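Local atomic coordinates of putative phosphatase (DUF442) (Shewanella putrefaciens CN-32, PDB entry 3GXH), a protein that probably acts as a phosphatase of the cysteine-dependent, tyrosine/dual-specificity type, hydrolysing phosphate monoesters, although its natural substrate is not known. Residues L22-P28 and L101-N107; A112-L116 and L147-S152. All coordinates share one frame; numbering follows the deposited sequence.

Contact 1. Residues L22-P28 and L101-N107. With SO4 (sulfate ion), chain D; EDO (1,2-ethanediol), chain G.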
loop_
_atom_site.group_PDB
_atom_site.type_symbol
_atom_site.label_atom_id
_atom_site.label_comp_id
_atom_site.label_asym_id
_atom_site.label_seq_id
_atom_site.Cartn_x
_atom_site.Cartn_y
_atom_site.Cartn_z
ATOM N N LEU A 22 -1.462 -8.546 4.537
ATOM C CA LEU A 22 -1.225 -7.221 3.941
ATOM C C LEU A 22 0.217 -7.129 3.454
ATOM O O LEU A 22 1.172 -7.200 4.231
ATOM C CB LEU A 22 -1.437 -6.110 4.971
ATOM C CG LEU A 22 -1.297 -4.704 4.426
ATOM C CD1 LEU A 22 -2.266 -4.387 3.300
ATOM C CD2 LEU A 22 -1.431 -3.724 5.654
ATOM N N LEU A 23 0.367 -6.913 2.149
ATOM C CA LEU A 23 1.597 -6.582 1.494
ATOM C C LEU A 23 1.590 -5.109 1.155
ATOM O O LEU A 23 0.545 -4.537 0.847
ATOM C CB LEU A 23 1.729 -7.373 0.212
ATOM C CG LEU A 23 1.754 -8.880 0.312
ATOM C CD1 LEU A 23 1.848 -9.501 -1.050
ATOM C CD2 LEU A 23 2.924 -9.328 1.218
ATOM N N SER A 24 2.757 -4.464 1.197
ATOM C CA SER A 24 2.945 -3.119 0.638
ATOM C C SER A 24 4.080 -3.214 -0.378
ATOM O O SER A 24 4.983 -4.017 -0.233
ATOM C CB SER A 24 3.236 -2.088 1.723
ATOM O OG SER A 24 4.519 -2.331 2.344
ATOM N N SER A 25 4.036 -2.402 -1.415
ATOM C CA SER A 25 5.110 -2.401 -2.397
ATOM C C SER A 25 5.161 -1.164 -3.229
ATOM O O SER A 25 4.295 -0.286 -3.166
ATOM C CB SER A 25 5.001 -3.616 -3.322
ATOM O OG SER A 25 3.979 -3.520 -4.307
ATOM N N GLY A 26 6.195 -1.130 -4.051
ATOM C CA GLY A 26 6.231 -0.272 -5.198
ATOM C C GLY A 26 5.500 -0.866 -6.374
ATOM O O GLY A 26 4.640 -1.732 -6.252
ATOM N N LEU A 27 5.797 -0.374 -7.596
ATOM C CA LEU A 27 4.904 -0.647 -8.721
ATOM C C LEU A 27 5.174 -1.993 -9.361
ATOM O O LEU A 27 6.243 -2.172 -9.943
ATOM C CB LEU A 27 5.081 0.455 -9.777
ATOM C CG LEU A 27 4.200 0.358 -11.039
ATOM C CD1 LEU A 27 2.752 0.337 -10.677
ATOM C CD2 LEU A 27 4.531 1.539 -11.948
ATOM N N PRO A 28 4.240 -2.932 -9.303
ATOM C CA PRO A 28 4.438 -4.182 -10.048
ATOM C C PRO A 28 4.407 -3.963 -11.541
ATOM O O PRO A 28 3.615 -3.133 -11.979
ATOM C CB PRO A 28 3.266 -5.097 -9.585
ATOM C CG PRO A 28 2.827 -4.429 -8.288
ATOM C CD PRO A 28 2.971 -2.973 -8.575
ATOM N N LEU A 101 -2.700 -6.284 -1.415
ATOM C CA LEU A 101 -1.507 -5.476 -1.681
ATOM C C LEU A 101 -1.889 -4.019 -1.761
ATOM O O LEU A 101 -2.824 -3.700 -2.536
ATOM C CB LEU A 101 -0.885 -5.870 -3.035
ATOM C CG LEU A 101 0.221 -4.938 -3.523
ATOM C CD1 LEU A 101 1.451 -4.979 -2.587
ATOM C CD2 LEU A 101 0.676 -5.229 -4.940
ATOM N N VAL A 102 -1.236 -3.161 -0.991
ATOM C CA VAL A 102 -1.352 -1.720 -1.212
ATOM C C VAL A 102 -0.018 -1.273 -1.795
ATOM O O VAL A 102 1.043 -1.642 -1.258
ATOM C CB VAL A 102 -1.774 -0.954 0.031
ATOM C CG1 VAL A 102 -0.814 -1.183 1.240
ATOM C CG2 VAL A 102 -1.997 0.532 -0.240
ATOM N N HIS A 103 -0.047 -0.515 -2.877
ATOM C CA HIS A 103 1.198 -0.102 -3.520
ATOM C C HIS A 103 1.165 1.276 -4.083
ATOM O O HIS A 103 0.120 1.888 -4.266
ATOM C CB HIS A 103 1.569 -1.104 -4.629
ATOM C CG HIS A 103 0.870 -0.849 -5.927
ATOM N ND1 HIS A 103 1.386 0.044 -6.861
ATOM C CD2 HIS A 103 -0.263 -1.354 -6.469
ATOM C CE1 HIS A 103 0.565 0.075 -7.908
ATOM N NE2 HIS A 103 -0.448 -0.737 -7.689
ATOM N N CYS A 104 2.355 1.724 -4.443
ATOM C CA CYS A 104 2.516 2.948 -5.189
ATOM C C CYS A 104 3.719 2.729 -6.130
ATOM O O CYS A 104 3.787 1.632 -6.732
ATOM C CB CYS A 104 2.664 4.162 -4.258
ATOM S SG CYS A 104 3.781 3.790 -2.883
ATOM N N LEU A 105 4.622 3.685 -6.301
ATOM C CA LEU A 105 5.768 3.451 -7.184
ATOM C C LEU A 105 6.934 2.847 -6.436
ATOM O O LEU A 105 7.547 1.914 -6.918
ATOM C CB LEU A 105 6.212 4.742 -7.871
ATOM C CG LEU A 105 7.418 4.655 -8.807
ATOM C CD1 LEU A 105 7.218 3.614 -9.868
ATOM C CD2 LEU A 105 7.756 6.022 -9.393
ATOM N N ALA A 106 7.231 3.401 -5.264
ATOM C CA ALA A 106 8.366 2.987 -4.467
ATOM C C ALA A 106 8.118 2.690 -2.979
ATOM O O ALA A 106 9.039 2.644 -2.177
ATOM C CB ALA A 106 9.530 4.010 -4.647
ATOM N N ASN A 107 6.855 2.492 -2.663
ATOM C CA ASN A 107 6.389 2.102 -1.351
ATOM C C ASN A 107 6.532 3.178 -0.282
ATOM O O ASN A 107 6.505 2.838 0.894
ATOM C CB ASN A 107 6.997 0.765 -0.884
ATOM C CG ASN A 107 6.080 -0.005 0.127
ATOM O OD1 ASN A 107 4.950 0.381 0.383
ATOM N ND2 ASN A 107 6.583 -1.100 0.630
HETATM S S SO4 D . 6.043 6.608 -3.808
HETATM O O1 SO4 D . 6.919 5.617 -3.264
HETATM O O2 SO4 D . 6.773 7.819 -4.182
HETATM O O3 SO4 D . 5.385 6.082 -4.998
HETATM O O4 SO4 D . 4.974 6.888 -2.831
HETATM C C1 EDO G . 7.813 -0.453 -12.279
HETATM O O1 EDO G . 7.237 -1.563 -12.496
HETATM C C2 EDO G . 8.946 -0.626 -11.250
HETATM O O2 EDO G . 9.580 0.626 -11.091
#
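Ser25 and His103 face each other across two parallel strands, 22-25 and 101-103, where the sheet runs into the loop that, in a cysteine-dependent phosphatase as this one probably is, would hold the phosphate. Ser25 OG stands between its backbone N and carbonyl carbon (chi1 76°). From there it donates to Gly26 O at 2.7 Å, on a lone pair in the carbonyl plane, and Ser25 OG also rests 3.4 Å from His103 CB. Ser25 N donates to Val102 O (3.1 Å), and Ser25 O takes the N-H of Cys104. Beyond the strand, Leu27 N reaches Leu105 O from above the carbonyl plane, bent to 139° at the hydrogen.

Pro28 CD sits 3.9 Å from the centroid of the His103 ring, over one face, in a CH-pi contact. His103 ND1 gives a nearly straight in-plane bond of 2.9 Å to Cys104 O, and NE2 bonds Glu59, so the ring's rotation is fixed.

On the other side of the sheet, Asn107 ND2 donates in its amide plane to Ser24 OG at 3.0 Å and bonds Ala14 O; Ser24 OG also bonds Gln18 NE2 and Gln16 O. Residues 104-106 curl around a sulfate like a P-loop round phosphate, consistent with Cys104 being the nucleophile. Leu105 N meets sulfate O3 at 2.8 Å, Ala106 N, Tyr108 N and Arg109 N add bonds, and Cys104 SG lies 3.3 Å from sulfate O4.

Contact 2. Residues A112-L116 and L147-S152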
loop_
_atom_site.group_PDB
_atom_site.type_symbol
_atom_site.label_atom_id
_atom_site.label_comp_id
_atom_site.label_asym_id
_atom_site.label_seq_id
_atom_site.Cartn_x
_atom_site.Cartn_y
_atom_site.Cartn_z
ATOM N N ALA A 112 3.454 4.068 4.512
ATOM C CA ALA A 112 2.899 5.055 5.462
ATOM C C ALA A 112 1.434 4.720 5.764
ATOM O O ALA A 112 1.001 4.731 6.899
ATOM C CB ALA A 112 3.073 6.488 4.939
ATOM N N PHE A 113 0.674 4.421 4.718
ATOM C CA PHE A 113 -0.743 4.089 4.883
ATOM C C PHE A 113 -0.894 2.753 5.614
ATOM O O PHE A 113 -1.777 2.595 6.457
ATOM C CB PHE A 113 -1.493 4.051 3.532
ATOM C CG PHE A 113 -1.983 5.398 3.044
ATOM C CD1 PHE A 113 -1.223 6.555 3.177
ATOM C CD2 PHE A 113 -3.186 5.486 2.370
ATOM C CE1 PHE A 113 -1.673 7.777 2.691
ATOM C CE2 PHE A 113 -3.609 6.708 1.917
ATOM C CZ PHE A 113 -2.876 7.828 2.055
ATOM N N ALA A 114 -0.014 1.789 5.325
ATOM C CA ALA A 114 -0.054 0.527 6.054
ATOM C C ALA A 114 0.237 0.748 7.543
ATOM O O ALA A 114 -0.429 0.157 8.413
ATOM C CB ALA A 114 0.943 -0.493 5.476
ATOM N N TYR A 115 1.199 1.582 7.871
ATOM C CA TYR A 115 1.488 1.911 9.263
ATOM C C TYR A 115 0.250 2.488 9.942
ATOM O O TYR A 115 -0.122 2.058 11.039
ATOM C CB TYR A 115 2.634 2.910 9.321
ATOM C CG TYR A 115 2.805 3.508 10.683
ATOM C CD1 TYR A 115 3.299 2.736 11.720
ATOM C CD2 TYR A 115 2.398 4.820 10.958
ATOM C CE1 TYR A 115 3.427 3.255 12.998
ATOM C CE2 TYR A 115 2.532 5.359 12.236
ATOM C CZ TYR A 115 3.036 4.578 13.239
ATOM O OH TYR A 115 3.168 5.130 14.527
ATOM N N LEU A 116 -0.422 3.450 9.279
ATOM C CA LEU A 116 -1.561 4.058 9.907
ATOM C C LEU A 116 -2.692 3.059 10.103
ATOM O O LEU A 116 -3.423 3.127 11.121
ATOM C CB LEU A 116 -2.042 5.262 9.099
ATOM C CG LEU A 116 -1.090 6.458 9.217
ATOM C CD1 LEU A 116 -1.547 7.556 8.256
ATOM C CD2 LEU A 116 -0.965 7.023 10.652
ATOM N N LEU A 147 0.377 14.647 8.491
ATOM C CA LEU A 147 -0.664 13.654 8.182
ATOM C C LEU A 147 -0.588 12.522 9.195
ATOM O O LEU A 147 -1.604 12.131 9.817
ATOM C CB LEU A 147 -0.527 13.090 6.774
ATOM C CG LEU A 147 -1.533 12.002 6.386
ATOM C CD1 LEU A 147 -2.920 12.599 6.254
ATOM C CD2 LEU A 147 -1.083 11.281 5.116
ATOM N N LEU A 148 0.600 11.965 9.360
ATOM C CA LEU A 148 0.772 10.852 10.272
ATOM C C LEU A 148 0.410 11.208 11.716
ATOM O O LEU A 148 -0.264 10.434 12.405
ATOM C CB LEU A 148 2.165 10.274 10.201
ATOM C CG LEU A 148 2.388 9.204 9.083
ATOM C CD1 LEU A 148 1.940 9.703 7.701
ATOM C CD2 LEU A 148 3.852 8.775 9.113
ATOM N N THR A 149 0.803 12.389 12.155
ATOM C CA THR A 149 0.524 12.850 13.528
ATOM C C THR A 149 -0.976 13.026 13.691
ATOM O O THR A 149 -1.556 12.592 14.695
ATOM C CB THR A 149 1.266 14.167 13.814
ATOM O OG1 THR A 149 2.689 13.956 13.784
ATOM C CG2 THR A 149 0.833 14.781 15.187
ATOM N N GLU A 150 -1.622 13.643 12.724
ATOM C CA GLU A 150 -3.059 13.964 12.798
ATOM C C GLU A 150 -3.868 12.680 12.841
ATOM O O GLU A 150 -4.803 12.554 13.637
ATOM C CB GLU A 150 -3.504 14.809 11.588
ATOM C CG GLU A 150 -5.022 15.188 11.592
ATOM C CD GLU A 150 -5.405 16.310 10.584
ATOM O OE1 GLU A 150 -4.504 16.925 9.949
ATOM O OE2 GLU A 150 -6.628 16.580 10.435
ATOM N N VAL A 151 -3.514 11.719 11.999
ATOM C CA VAL A 151 -4.311 10.500 11.920
ATOM C C VAL A 151 -4.054 9.652 13.141
ATOM O O VAL A 151 -5.025 9.030 13.652
ATOM C CB VAL A 151 -4.006 9.679 10.670
ATOM C CG1 VAL A 151 -4.651 8.255 10.764
ATOM C CG2 VAL A 151 -4.496 10.364 9.455
ATOM N N SER A 152 -2.809 9.588 13.629
ATOM C CA SER A 152 -2.470 8.822 14.822
ATOM C C SER A 152 -3.296 9.341 15.990
ATOM O O SER A 152 -3.947 8.561 16.698
ATOM C CB SER A 152 -0.985 8.899 15.135
ATOM O OG SER A 152 -0.215 8.328 14.089
HETATM O O HOH W 1 2.258 7.541 14.953
#
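Ser152 OG and Tyr115 OH meet through one water that bridges the nearly parallel segments 112-116 and 147-152, parts of helices 108-120 and 142-154 in what is probably a phosphatase fold. Helix 108-120 lies on the sheet side, where Leu22 touches Ala114, and helix 142-154 packs on helices 108-120 and 82-94. The water lies 2.6 Å from Tyr115 OH, in the plane of the tyrosine ring at its edge, and it donates to Ser152 OG at 2.7 Å. Ser152 OG in turn donates to Leu148 O one helical turn back, also at 2.7 Å. Leu148 O therefore accepts twice, from Ser152 N along the helix and from Ser152 OG, and the two donors approach from opposite faces of the carbonyl plane. The side-chain torsion explains this: OG stands beside the backbone N (chi1 -63°), which turns it back toward the preceding turn while leaving it able to accept from the water.

Away from the water the contact is apolar and centred on Leu116. The axes of segments 112-116 and 147-152 come no closer than 10.9 Å, at an angle of 18°, so the Leu116 side chain spans much of the distance. Leu116 CD2 packs 3.9 Å from Val151 CG1, the two side chains crossing at a slant, and also lies against Ser152 OG. The other branch, CD1, meets Leu148 CD1 and the Val151 side chain, so the fork of Leu116 is applied to Leu148 and, one turn on, to Val151 and Ser152.

Farther toward the N-terminal ends, Ala112 touches Leu148. Trp144, on helix 142-154 itself, lies against Ala112 and Phe113, while Phe113 reaches Val85 of helix 82-94. Phe113 CE1 approaches Leu147 CD2 to 4.3 Å.

Overall arrangement
Together the two contacts illustrate how a sulfate-binding loop, consistent with a phosphatase active site, is built between a sheet and the helices that flank it. Contact 1 joins strands 22-25 and 100-103 and ends in that loop; helix 108-120 follows it directly and brings its own backbone N-H groups to the anion before running on into contact 2. The centres of the contacts lie about 16 Å apart, yet they touch directly where Leu22 CD2 packs on Ala114 CB at 4.0 Å. Contact 2 then joins the same helix to the C-terminal helix 142-154. The centre of contact 1 is about 5 Å from the centre of the chain, that of contact 2 about 13 Å.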